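Local coordinates for CRISPR protein (Archaeoglobus fulgidus, PDB 4MJK) that probably serves as the Cas5 subunit of an archaeal type I-A CRISPR Cascade complex, where it is likely to help bind the CRISPR RNA, at residues 9-21 with 109-121. Residues are numbered along the deposited sequence; the frame is centred on the assembly and turned at random.
Sequences EFVWGFQARIAGL and DSPARGKTILSSL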
loop_
_atom_site.group_PDB
_atom_site.type_symbol
_atom_site.label_atom_id
_atom_site.label_comp_id
_atom_site.label_asym_id
_atom_site.label_seq_id
_atom_site.Cartn_x
_atom_site.Cartn_y
_atom_site.Cartn_z
ATOM N N GLU A 9 -6.452 10.743 -6.258
ATOM C CA GLU A 9 -5.168 10.072 -6.279
ATOM C C GLU A 9 -4.916 9.413 -4.924
ATOM O O GLU A 9 -5.063 10.053 -3.891
ATOM C CB GLU A 9 -4.090 11.116 -6.584
ATOM C CG GLU A 9 -2.671 10.626 -6.563
ATOM C CD GLU A 9 -1.697 11.771 -6.838
ATOM O OE1 GLU A 9 -0.924 12.123 -5.923
ATOM O OE2 GLU A 9 -1.735 12.327 -7.958
ATOM N N PHE A 10 -4.548 8.137 -4.928
ATOM C CA PHE A 10 -4.322 7.393 -3.684
ATOM C C PHE A 10 -2.824 7.284 -3.464
ATOM O O PHE A 10 -2.073 7.143 -4.424
ATOM C CB PHE A 10 -4.934 5.967 -3.757
ATOM C CG PHE A 10 -6.446 5.941 -3.659
ATOM C CD1 PHE A 10 -7.229 6.436 -4.691
ATOM C CD2 PHE A 10 -7.078 5.439 -2.524
ATOM C CE1 PHE A 10 -8.610 6.422 -4.598
ATOM C CE2 PHE A 10 -8.458 5.432 -2.418
ATOM C CZ PHE A 10 -9.231 5.923 -3.464
ATOM N N VAL A 11 -2.392 7.354 -2.213
ATOM C CA VAL A 11 -1.000 7.071 -1.876
ATOM C C VAL A 11 -0.655 5.611 -2.181
ATOM O O VAL A 11 0.369 5.345 -2.819
ATOM C CB VAL A 11 -0.700 7.403 -0.385
ATOM C CG1 VAL A 11 0.737 6.993 0.018
ATOM C CG2 VAL A 11 -0.934 8.900 -0.120
ATOM N N TRP A 12 -1.495 4.665 -1.736
ATOM C CA TRP A 12 -1.163 3.226 -1.872
ATOM C C TRP A 12 -2.355 2.298 -2.110
ATOM O O TRP A 12 -2.179 1.184 -2.601
ATOM C CB TRP A 12 -0.443 2.721 -0.606
ATOM C CG TRP A 12 -1.313 2.808 0.620
ATOM C CD1 TRP A 12 -1.422 3.869 1.484
ATOM C CD2 TRP A 12 -2.236 1.817 1.091
ATOM N NE1 TRP A 12 -2.335 3.580 2.471
ATOM C CE2 TRP A 12 -2.849 2.329 2.250
ATOM C CE3 TRP A 12 -2.587 0.534 0.655
ATOM C CZ2 TRP A 12 -3.814 1.608 2.973
ATOM C CZ3 TRP A 12 -3.541 -0.179 1.376
ATOM C CH2 TRP A 12 -4.140 0.362 2.519
ATOM N N GLY A 13 -3.557 2.734 -1.738
ATOM C CA GLY A 13 -4.699 1.829 -1.689
ATOM C C GLY A 13 -5.622 2.219 -0.554
ATOM O O GLY A 13 -5.620 3.372 -0.144
ATOM N N PHE A 14 -6.385 1.265 -0.024
ATOM C CA PHE A 14 -7.360 1.588 1.006
ATOM C C PHE A 14 -7.701 0.376 1.851
ATOM O O PHE A 14 -7.427 -0.772 1.473
ATOM C CB PHE A 14 -8.646 2.105 0.362
ATOM C CG PHE A 14 -9.379 1.055 -0.418
ATOM C CD1 PHE A 14 -10.388 0.310 0.178
ATOM C CD2 PHE A 14 -9.025 0.775 -1.726
ATOM C CE1 PHE A 14 -11.053 -0.675 -0.531
ATOM C CE2 PHE A 14 -9.689 -0.211 -2.443
ATOM C CZ PHE A 14 -10.703 -0.936 -1.841
ATOM N N GLN A 15 -8.301 0.641 3.008
ATOM C CA GLN A 15 -8.930 -0.410 3.772
ATOM C C GLN A 15 -10.336 0.009 4.177
ATOM O O GLN A 15 -10.534 1.106 4.732
ATOM C CB GLN A 15 -8.096 -0.761 5.008
ATOM C CG GLN A 15 -8.776 -1.820 5.866
ATOM C CD GLN A 15 -7.862 -2.397 6.927
ATOM O OE1 GLN A 15 -6.923 -1.741 7.379
ATOM N NE2 GLN A 15 -8.126 -3.633 7.318
ATOM N N ALA A 16 -11.313 -0.851 3.885
ATOM C CA ALA A 16 -12.685 -0.616 4.327
ATOM C C ALA A 16 -13.156 -1.829 5.131
ATOM O O ALA A 16 -13.512 -2.877 4.570
ATOM C CB ALA A 16 -13.602 -0.373 3.140
ATOM N N ARG A 17 -13.153 -1.690 6.451
ATOM C CA ARG A 17 -13.412 -2.843 7.304
ATOM C C ARG A 17 -14.877 -3.312 7.321
ATOM O O ARG A 17 -15.189 -4.358 7.892
ATOM C CB ARG A 17 -12.807 -2.622 8.702
ATOM C CG ARG A 17 -11.275 -2.620 8.652
ATOM C CD ARG A 17 -10.648 -2.293 9.985
ATOM N NE ARG A 17 -10.598 -0.856 10.188
ATOM C CZ ARG A 17 -9.496 -0.186 10.498
ATOM N NH1 ARG A 17 -8.353 -0.842 10.670
ATOM N NH2 ARG A 17 -9.539 1.137 10.654
ATOM N N ILE A 18 -15.763 -2.575 6.650
ATOM C CA ILE A 18 -17.126 -3.084 6.445
ATOM C C ILE A 18 -17.147 -4.365 5.597
ATOM O O ILE A 18 -18.185 -5.001 5.453
ATOM C CB ILE A 18 -18.118 -2.032 5.862
ATOM C CG1 ILE A 18 -17.603 -1.434 4.535
ATOM C CG2 ILE A 18 -18.396 -0.939 6.896
ATOM C CD1 ILE A 18 -18.613 -0.461 3.864
ATOM N N ALA A 19 -15.997 -4.748 5.048
ATOM C CA ALA A 19 -15.869 -6.054 4.419
ATOM C C ALA A 19 -16.256 -7.148 5.423
ATOM O O ALA A 19 -16.647 -8.242 5.037
ATOM C CB ALA A 19 -14.434 -6.266 3.927
ATOM N N GLY A 20 -16.149 -6.843 6.714
ATOM C CA GLY A 20 -16.468 -7.813 7.750
ATOM C C GLY A 20 -17.954 -8.062 7.951
ATOM O O GLY A 20 -18.347 -9.039 8.605
ATOM N N LEU A 21 -18.793 -7.187 7.398
ATOM C CA LEU A 21 -20.246 -7.334 7.554
ATOM C C LEU A 21 -20.776 -8.496 6.720
ATOM O O LEU A 21 -20.213 -8.832 5.685
ATOM C CB LEU A 21 -20.974 -6.044 7.171
ATOM C CG LEU A 21 -20.630 -4.772 7.954
ATOM C CD1 LEU A 21 -21.337 -3.582 7.325
ATOM C CD2 LEU A 21 -20.999 -4.899 9.435
ATOM N N ASP A 109 -12.986 -12.141 9.919
ATOM C CA ASP A 109 -12.699 -11.014 10.805
ATOM C C ASP A 109 -11.189 -10.742 10.957
ATOM O O ASP A 109 -10.710 -10.433 12.047
ATOM C CB ASP A 109 -13.350 -11.259 12.174
ATOM C CG ASP A 109 -13.336 -10.032 13.064
ATOM O OD1 ASP A 109 -13.513 -8.907 12.543
ATOM O OD2 ASP A 109 -13.150 -10.199 14.290
ATOM N N SER A 110 -10.443 -10.861 9.862
ATOM C CA SER A 110 -9.024 -10.520 9.872
ATOM C C SER A 110 -8.813 -9.027 10.119
ATOM O O SER A 110 -9.630 -8.201 9.700
ATOM C CB SER A 110 -8.384 -10.894 8.537
ATOM O OG SER A 110 -7.169 -10.183 8.350
ATOM N N PRO A 111 -7.713 -8.672 10.803
ATOM C CA PRO A 111 -7.334 -7.261 10.980
ATOM C C PRO A 111 -7.193 -6.538 9.638
ATOM O O PRO A 111 -7.322 -5.319 9.573
ATOM C CB PRO A 111 -5.948 -7.338 11.639
ATOM C CG PRO A 111 -5.838 -8.708 12.204
ATOM C CD PRO A 111 -6.735 -9.603 11.394
ATOM N N ALA A 112 -6.898 -7.290 8.588
ATOM C CA ALA A 112 -6.635 -6.713 7.271
ATOM C C ALA A 112 -7.836 -6.907 6.342
ATOM O O ALA A 112 -7.686 -6.969 5.115
ATOM C CB ALA A 112 -5.379 -7.348 6.657
ATOM N N ARG A 113 -9.026 -7.031 6.924
ATOM C CA ARG A 113 -10.214 -7.275 6.120
ATOM C C ARG A 113 -10.504 -6.017 5.310
ATOM O O ARG A 113 -10.408 -4.900 5.835
ATOM C CB ARG A 113 -11.408 -7.673 7.005
ATOM C CG ARG A 113 -11.878 -6.582 7.964
ATOM C CD ARG A 113 -12.793 -7.155 9.053
ATOM N NE ARG A 113 -13.138 -6.149 10.052
ATOM C CZ ARG A 113 -12.350 -5.804 11.067
ATOM N NH1 ARG A 113 -11.169 -6.386 11.220
ATOM N NH2 ARG A 113 -12.742 -4.877 11.930
ATOM N N GLY A 114 -10.822 -6.188 4.025
ATOM C CA GLY A 114 -11.144 -5.062 3.160
ATOM C C GLY A 114 -9.946 -4.192 2.790
ATOM O O GLY A 114 -10.113 -3.061 2.342
ATOM N N LYS A 115 -8.739 -4.713 2.982
ATOM C CA LYS A 115 -7.536 -3.957 2.646
ATOM C C LYS A 115 -7.027 -4.332 1.266
ATOM O O LYS A 115 -6.839 -5.511 0.962
ATOM C CB LYS A 115 -6.446 -4.152 3.688
ATOM C CG LYS A 115 -5.192 -3.306 3.445
ATOM C CD LYS A 115 -4.202 -3.483 4.588
ATOM C CE LYS A 115 -3.047 -2.489 4.492
ATOM N NZ LYS A 115 -2.143 -2.574 5.703
ATOM N N THR A 116 -6.791 -3.309 0.447
ATOM C CA THR A 116 -6.529 -3.493 -0.975
ATOM C C THR A 116 -5.488 -2.515 -1.470
ATOM O O THR A 116 -5.572 -1.315 -1.192
ATOM C CB THR A 116 -7.839 -3.298 -1.774
ATOM O OG1 THR A 116 -8.751 -4.331 -1.402
ATOM C CG2 THR A 116 -7.602 -3.364 -3.279
ATOM N N ILE A 117 -4.490 -3.025 -2.191
ATOM C CA ILE A 117 -3.474 -2.158 -2.777
ATOM C C ILE A 117 -3.953 -1.707 -4.164
ATOM O O ILE A 117 -4.574 -2.474 -4.887
ATOM C CB ILE A 117 -2.105 -2.911 -2.864
ATOM C CG1 ILE A 117 -1.523 -3.094 -1.455
ATOM C CG2 ILE A 117 -1.114 -2.177 -3.776
ATOM C CD1 ILE A 117 -0.308 -3.991 -1.421
ATOM N N LEU A 118 -3.717 -0.456 -4.521
ATOM C CA LEU A 118 -4.013 -0.027 -5.890
ATOM C C LEU A 118 -2.697 0.092 -6.622
ATOM O O LEU A 118 -1.862 0.926 -6.278
ATOM C CB LEU A 118 -4.795 1.291 -5.909
ATOM C CG LEU A 118 -6.216 1.201 -5.334
ATOM C CD1 LEU A 118 -6.825 2.590 -5.118
ATOM C CD2 LEU A 118 -7.144 0.338 -6.236
ATOM N N SER A 119 -2.486 -0.796 -7.585
ATOM C CA SER A 119 -1.224 -0.842 -8.324
ATOM C C SER A 119 -1.319 0.020 -9.580
ATOM O O SER A 119 -2.121 -0.245 -10.471
ATOM C CB SER A 119 -0.895 -2.275 -8.757
ATOM O OG SER A 119 -0.996 -3.190 -7.684
ATOM N N SER A 120 -0.488 1.040 -9.661
ATOM C CA SER A 120 -0.474 1.882 -10.834
ATOM C C SER A 120 0.100 1.146 -12.045
ATOM O O SER A 120 1.044 0.351 -11.930
ATOM C CB SER A 120 0.326 3.148 -10.568
ATOM O OG SER A 120 0.293 3.985 -11.710
ATOM N N LEU A 121 -0.473 1.428 -13.209
ATOM C CA LEU A 121 -0.003 0.861 -14.465
ATOM C C LEU A 121 0.968 1.805 -15.176
ATOM O O LEU A 121 1.487 1.480 -16.240
ATOM C CB LEU A 121 -1.188 0.547 -15.385
ATOM C CG LEU A 121 -2.130 -0.487 -14.773
ATOM C CD1 LEU A 121 -3.419 -0.626 -15.582
ATOM C CD2 LEU A 121 -1.412 -1.829 -14.610
HETATM O O HOH W 1 -7.707 -3.823 11.693
#
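Q15 NE2 is gripped by two backbone carbonyls of the loop leading into strand 115-120. It donates to P111 O at 2.9 Å and to R113 O at 3.0 Å. Both oxygens lie close to the amide plane, which fixes the rotation of the amide. With CG opposite the backbone N (chi1 177°) and the chain extended beyond it, the amide passes K115 CB and reaches the turn. P111 O also takes a bond from a water that R17 NH1 holds. The guanidinium of R113 lies across the R17 side chain, with R17 CD over one face. D109 OD1 lies over the other, a long salt bridge by charge alone. R113 NH1 bonds S110 O at 2.8 Å. With an alanine here, S110 O would probably lose its side-chain donor, R17 its flat cover and D109 its long salt bridge. Strands 13-15 and 115-120 pair antiparallel, and 76-80 completes this small three-stranded sheet. F14 and T116 form the hydrogen-bonded pair, with T116 N to F14 O at 2.8 Å. On that face T116 CB sits off-centre against the F14 ring; its OG1 bonds F28 O. G13 comes so near T116 O that a side chain would clash. L118 CD1 rests over the F10 ring, 3.8 Å from its centroid. On the Q15 side, K115 CE meets W12 CH2 at 3.6 Å. K115 NZ bonds V11 O of the second subunit.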